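Local coordinates for ribonucleoside triphosphate reductase (Lactobacillus leichmannii, PDB 1L1L), which catalyses the reduction of ribonucleoside triphosphates to deoxyribonucleoside triphosphates as a B12-dependent, class II ribonucleotide reductase that works as an allosterically regulated monomer, at residues 153-156 against 157-161; 448-451 against 452-455; 195-198 against 199-202. All coordinates share one frame; numbering follows the deposited sequence.

Interaction 1: 153-156 against 157-161; sequences LFDE and LMKGG
Asp155 and Lys159, one helical turn apart, carry the charged part of this contact. With CG of Asp155 trans to its backbone N (chi1 -173°), the carboxylate swings toward the C-terminal turn, and the extended chain of Lys159 brings its NZ to 2.8 Å from Asp155 OD2 in a salt bridge. The ammonium approaches on the syn side but 32° out of the carboxylate plane. Glu156 OE2 is a distant third member at 3.9 Å from Lys159 NZ, a long salt bridge. The network reaches further: Arg224 holds Asp155 OD1, and Asp114 and Asp456 also pair with Lys159 NZ, so this buried ammonium is ringed by acids that would be expected to favour its charged form.

Among apolar contacts, Met158 CE sits over one face of the Phe154 ring in a CH-pi contact, 3.9 Å from the centroid and displaced toward the rim, while SD approaches obliquely in a Met-aromatic contact. Leu153 and Leu157 run side by side, with CD2 of the first tight against CD1 of the second at 3.3 Å.

Backbone bonds then close the helix in a Schellman motif: Gly161 N reaches Glu156 O (3.0 Å), Gly160 N reaches Leu157 O (3.0 Å), and Gly160 takes positive phi.

The leucines and Phe154 face helix 298-313, Met158 also meets helix 224-236, and Leu153, Glu156 and Leu157 pack on strand 162-166, which the chain enters next.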
# COMPACT_ATOMS: atom_id res chain seq x y z
N LEU A 153 -3.18 8.61 -11.84
CA LEU A 153 -2.10 8.33 -10.90
C LEU A 153 -1.85 9.50 -9.95
O LEU A 153 -1.73 9.31 -8.73
CB LEU A 153 -0.82 7.99 -11.67
CG LEU A 153 0.45 7.78 -10.85
CD1 LEU A 153 1.14 6.53 -11.31
CD2 LEU A 153 1.35 8.98 -11.01
N PHE A 154 -1.77 10.72 -10.50
CA PHE A 154 -1.53 11.94 -9.74
C PHE A 154 -2.61 12.11 -8.65
O PHE A 154 -2.32 12.38 -7.48
CB PHE A 154 -1.58 13.14 -10.70
CG PHE A 154 -0.97 14.42 -10.17
CD1 PHE A 154 -0.33 14.48 -8.93
CD2 PHE A 154 -1.02 15.58 -10.94
CE1 PHE A 154 0.24 15.66 -8.47
CE2 PHE A 154 -0.45 16.77 -10.49
CZ PHE A 154 0.19 16.81 -9.25
N ASP A 155 -3.85 11.91 -9.04
CA ASP A 155 -4.98 12.07 -8.12
C ASP A 155 -4.93 11.07 -6.95
O ASP A 155 -4.93 11.46 -5.78
CB ASP A 155 -6.30 11.95 -8.90
CG ASP A 155 -7.52 12.27 -8.04
OD1 ASP A 155 -7.45 13.24 -7.27
OD2 ASP A 155 -8.53 11.56 -8.17
N GLU A 156 -4.86 9.78 -7.26
CA GLU A 156 -4.82 8.76 -6.22
C GLU A 156 -3.59 8.93 -5.34
O GLU A 156 -3.65 8.68 -4.13
CB GLU A 156 -4.86 7.36 -6.85
CG GLU A 156 -6.12 7.07 -7.65
CD GLU A 156 -7.41 7.40 -6.88
OE1 GLU A 156 -7.43 7.25 -5.64
OE2 GLU A 156 -8.39 7.80 -7.54
N LEU A 157 -2.47 9.34 -5.93
CA LEU A 157 -1.28 9.57 -5.13
C LEU A 157 -1.50 10.74 -4.15
O LEU A 157 -1.08 10.67 -3.00
CB LEU A 157 -0.06 9.89 -6.03
CG LEU A 157 0.66 8.74 -6.75
CD1 LEU A 157 1.70 9.32 -7.77
CD2 LEU A 157 1.34 7.85 -5.74
N MET A 158 -2.14 11.81 -4.60
CA MET A 158 -2.35 12.93 -3.69
C MET A 158 -3.36 12.58 -2.60
O MET A 158 -3.37 13.20 -1.55
CB MET A 158 -2.81 14.18 -4.45
CG MET A 158 -1.64 14.94 -5.08
SD MET A 158 -2.19 16.51 -5.66
CE MET A 158 -3.24 16.00 -7.01
N LYS A 159 -4.20 11.57 -2.87
CA LYS A 159 -5.19 11.11 -1.90
C LYS A 159 -4.53 10.11 -0.94
O LYS A 159 -5.22 9.41 -0.18
CB LYS A 159 -6.38 10.45 -2.61
CG LYS A 159 -7.27 11.43 -3.39
CD LYS A 159 -8.26 10.69 -4.27
CE LYS A 159 -9.19 11.63 -4.99
NZ LYS A 159 -10.11 10.92 -5.94
N GLY A 160 -3.21 10.04 -0.99
CA GLY A 160 -2.45 9.18 -0.10
C GLY A 160 -2.33 7.71 -0.44
O GLY A 160 -1.91 6.92 0.41
N GLY A 161 -2.68 7.31 -1.66
CA GLY A 161 -2.59 5.91 -2.01
C GLY A 161 -1.33 5.57 -2.79
O GLY A 161 -0.49 6.44 -3.02

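Interaction 2: 448-451 against 452-455; sequences KRVT and FSPY
The Phe452 ring presents its edge to the last turn of the helix: Arg449 O lies in the ring plane and Lys448 O is near it, 3.4 Å from Phe452 CD1. Thr451 OG1 also lies 3.4 Å from Phe452 CD1, but obliquely. Arg468 makes a cation-pi contact with this ring, and also bonds to Thr451 OG1. The Tyr455 ring is likewise approached at its edge, by Thr451 O and by a water molecule lying in its plane. That water donates to both Thr451 O (3.2 Å) and Ser453 O (3.0 Å), bridging the segments.

Val450 O is gripped by two groups of one residue. Ser453 OG, set between its own backbone N and carbonyl carbon (chi1 53°), donates at 2.5 Å and lies in the plane of the Val450 carbonyl. Ser453 N donates to Val450 O at 2.9 Å from well above that plane, 53° out of it, so the donors use different directions. The N-H bond closes a type I beta turn from Val450 to Ser453, and the hydroxyl reinforces it. One residue earlier, Phe452 N bonds to Arg449 O at 2.7 Å, nearly straight at 164°. Tyr455 OH lies 3.3 Å from Val450 O and is hydrogen-bonded to Asn117 OD1.

The arrangement turns the chain out of helix 436-450 toward helix 458-467, where Ile464 meets Thr451 and Tyr455. Phe452 rests on Leu536 of helix 512-536, and on helix 48-60 Val450 meets Asn59 and Arg449 meets Ile60.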
# COMPACT_ATOMS: atom_id res chain seq x y z
N LYS A 448 -16.51 -6.26 1.31
CA LYS A 448 -17.59 -6.17 0.35
C LYS A 448 -18.29 -4.81 0.44
O LYS A 448 -18.65 -4.22 -0.58
CB LYS A 448 -18.62 -7.27 0.59
CG LYS A 448 -19.53 -7.51 -0.60
CD LYS A 448 -18.80 -8.31 -1.68
CE LYS A 448 -19.63 -8.44 -2.93
NZ LYS A 448 -19.07 -9.48 -3.83
N ARG A 449 -18.49 -4.33 1.66
CA ARG A 449 -19.15 -3.05 1.83
C ARG A 449 -18.34 -1.88 1.27
O ARG A 449 -18.89 -0.99 0.61
CB ARG A 449 -19.47 -2.81 3.31
CG ARG A 449 -20.78 -3.51 3.77
CD ARG A 449 -21.26 -2.98 5.13
NE ARG A 449 -20.36 -3.35 6.23
CZ ARG A 449 -20.27 -4.56 6.76
NH1 ARG A 449 -21.02 -5.56 6.30
NH2 ARG A 449 -19.41 -4.78 7.75
N VAL A 450 -17.03 -1.89 1.50
CA VAL A 450 -16.20 -0.83 0.97
C VAL A 450 -16.47 -0.63 -0.53
O VAL A 450 -16.43 0.49 -1.03
CB VAL A 450 -14.69 -1.14 1.21
CG1 VAL A 450 -13.81 -0.14 0.48
CG2 VAL A 450 -14.39 -1.10 2.69
N THR A 451 -16.76 -1.72 -1.23
CA THR A 451 -17.03 -1.62 -2.67
C THR A 451 -18.27 -0.80 -3.04
O THR A 451 -18.53 -0.56 -4.22
CB THR A 451 -17.16 -3.02 -3.33
OG1 THR A 451 -18.40 -3.62 -2.94
CG2 THR A 451 -16.02 -3.91 -2.91
N PHE A 452 -19.04 -0.38 -2.04
CA PHE A 452 -20.22 0.45 -2.31
C PHE A 452 -19.97 1.91 -1.94
O PHE A 452 -20.88 2.74 -1.99
CB PHE A 452 -21.45 -0.08 -1.57
CG PHE A 452 -22.00 -1.37 -2.12
CD1 PHE A 452 -21.46 -2.59 -1.74
CD2 PHE A 452 -23.04 -1.36 -3.05
CE1 PHE A 452 -21.95 -3.78 -2.26
CE2 PHE A 452 -23.54 -2.55 -3.58
CZ PHE A 452 -22.99 -3.76 -3.18
N SER A 453 -18.73 2.23 -1.58
CA SER A 453 -18.38 3.60 -1.22
C SER A 453 -18.31 4.47 -2.49
O SER A 453 -18.36 3.95 -3.60
CB SER A 453 -17.03 3.63 -0.48
OG SER A 453 -16.02 2.97 -1.22
N PRO A 454 -18.23 5.80 -2.33
CA PRO A 454 -18.17 6.71 -3.48
C PRO A 454 -16.81 6.67 -4.19
O PRO A 454 -15.77 6.78 -3.54
CB PRO A 454 -18.43 8.08 -2.86
CG PRO A 454 -19.13 7.77 -1.56
CD PRO A 454 -18.37 6.57 -1.08
N TYR A 455 -16.83 6.52 -5.51
CA TYR A 455 -15.59 6.52 -6.30
C TYR A 455 -15.64 7.64 -7.33
O TYR A 455 -16.63 7.78 -8.04
CB TYR A 455 -15.37 5.17 -6.99
CG TYR A 455 -15.01 4.05 -6.05
CD1 TYR A 455 -15.99 3.19 -5.54
CD2 TYR A 455 -13.69 3.84 -5.64
CE1 TYR A 455 -15.67 2.17 -4.66
CE2 TYR A 455 -13.36 2.81 -4.74
CZ TYR A 455 -14.36 1.98 -4.26
OH TYR A 455 -14.08 0.96 -3.36
O HOH W 1 -19.76 2.10 -5.45

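Interaction 3: 195-198 against 199-202; sequences YDAS and VKVG
Tyr195 and Val199 meet because chi1 of 171° sets Tyr195 CG opposite the backbone N and beside the carbonyl carbon, so that the outer end of the ring comes near Val199, while Val199 holds CG2 beside its own N. That methyl therefore stands over one face of the ring, 3.4 Å above its plane and offset toward the rim. Val199 CG2 has Tyr195 CE2 as its nearest ring atom, 3.4 Å away, and its 3.7 Å distance from the centroid marks a CH-pi contact.

Lys200 folds back instead of extending: bends at chi3 (-64°) and chi4 (68°) return NZ to Ala197 O, at 3.0 Å, where it meets a carbonyl lone pair in plane. A crystal neighbour also touches Lys200 and may influence this fold. The backbone bond to Ala197 O from Val201 N is weak at 3.5 Å. Val201 N binds Ser198 O, three residues back, at 2.9 Å, consistent with a 3-10-like last turn.

Along the inner side Ser198 and Val201 touch Ile278 of helix 275-289. Gly202, at positive phi, is the C' residue of a Schellman motif, with Ala203 N bonded to Ser198 O and Gly202 N to Val199 O (3.1 Å), terminating this short surface helix of the B12-dependent reductase insertion domain.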
# COMPACT_ATOMS: atom_id res chain seq x y z
N TYR A 195 6.45 33.14 -2.62
CA TYR A 195 7.13 33.76 -3.76
C TYR A 195 8.61 33.40 -3.85
O TYR A 195 9.03 32.73 -4.79
CB TYR A 195 6.97 35.28 -3.70
CG TYR A 195 7.83 36.01 -4.70
CD1 TYR A 195 8.91 36.78 -4.29
CD2 TYR A 195 7.57 35.91 -6.07
CE1 TYR A 195 9.72 37.44 -5.21
CE2 TYR A 195 8.37 36.56 -7.00
CZ TYR A 195 9.45 37.33 -6.57
OH TYR A 195 10.25 37.98 -7.48
N ASP A 196 9.40 33.83 -2.87
CA ASP A 196 10.83 33.54 -2.88
C ASP A 196 11.08 32.06 -3.18
O ASP A 196 11.69 31.73 -4.20
CB ASP A 196 11.48 33.93 -1.55
CG ASP A 196 11.59 35.44 -1.37
OD1 ASP A 196 12.07 36.12 -2.31
OD2 ASP A 196 11.22 35.95 -0.29
N ALA A 197 10.60 31.19 -2.30
CA ALA A 197 10.78 29.75 -2.46
C ALA A 197 10.49 29.27 -3.87
O ALA A 197 11.20 28.41 -4.40
CB ALA A 197 9.89 29.01 -1.47
N SER A 198 9.44 29.81 -4.49
CA SER A 198 9.07 29.41 -5.83
C SER A 198 10.06 29.92 -6.88
O SER A 198 10.39 29.22 -7.83
CB SER A 198 7.67 29.90 -6.17
OG SER A 198 6.72 29.35 -5.28
N VAL A 199 10.53 31.15 -6.70
CA VAL A 199 11.49 31.74 -7.62
C VAL A 199 12.70 30.82 -7.65
O VAL A 199 13.28 30.57 -8.70
CB VAL A 199 11.93 33.16 -7.16
CG1 VAL A 199 13.11 33.65 -7.98
CG2 VAL A 199 10.76 34.13 -7.30
N LYS A 200 13.06 30.30 -6.47
CA LYS A 200 14.19 29.40 -6.34
C LYS A 200 14.05 28.13 -7.16
O LYS A 200 15.05 27.57 -7.61
CB LYS A 200 14.40 29.04 -4.88
CG LYS A 200 14.95 30.18 -4.04
CD LYS A 200 15.25 29.72 -2.62
CE LYS A 200 13.99 29.29 -1.87
NZ LYS A 200 13.37 28.03 -2.40
N VAL A 201 12.82 27.66 -7.36
CA VAL A 201 12.62 26.45 -8.14
C VAL A 201 12.22 26.70 -9.58
O VAL A 201 11.86 25.77 -10.30
CB VAL A 201 11.56 25.53 -7.49
CG1 VAL A 201 12.06 25.03 -6.15
CG2 VAL A 201 10.25 26.27 -7.33
N GLY A 202 12.26 27.96 -10.02
CA GLY A 202 11.93 28.24 -11.41
C GLY A 202 10.71 29.07 -11.76
O GLY A 202 10.44 29.29 -12.94

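Overall arrangement
Along the chain the order is interaction 1, then interaction 3, then interaction 2; each closes a turn within one continuous stretch, and none nests with or crosses another. The 153-161 turn delivers helix 148-158 to strand 162-166, which probably belongs to the ten-stranded alpha-beta barrel. The 195-202 turn ends a helix of the insertion domain, its centre about 25 Å from that of interaction 1 and about 42 Å from that of interaction 2. Interactions 1 and 2 have nearest atoms about 7 Å apart and do not touch, yet Asp114 links them, pairing with Lys159 and bonding to the backbone of Pro454, while Asp456, directly after 452-455, also binds Lys159.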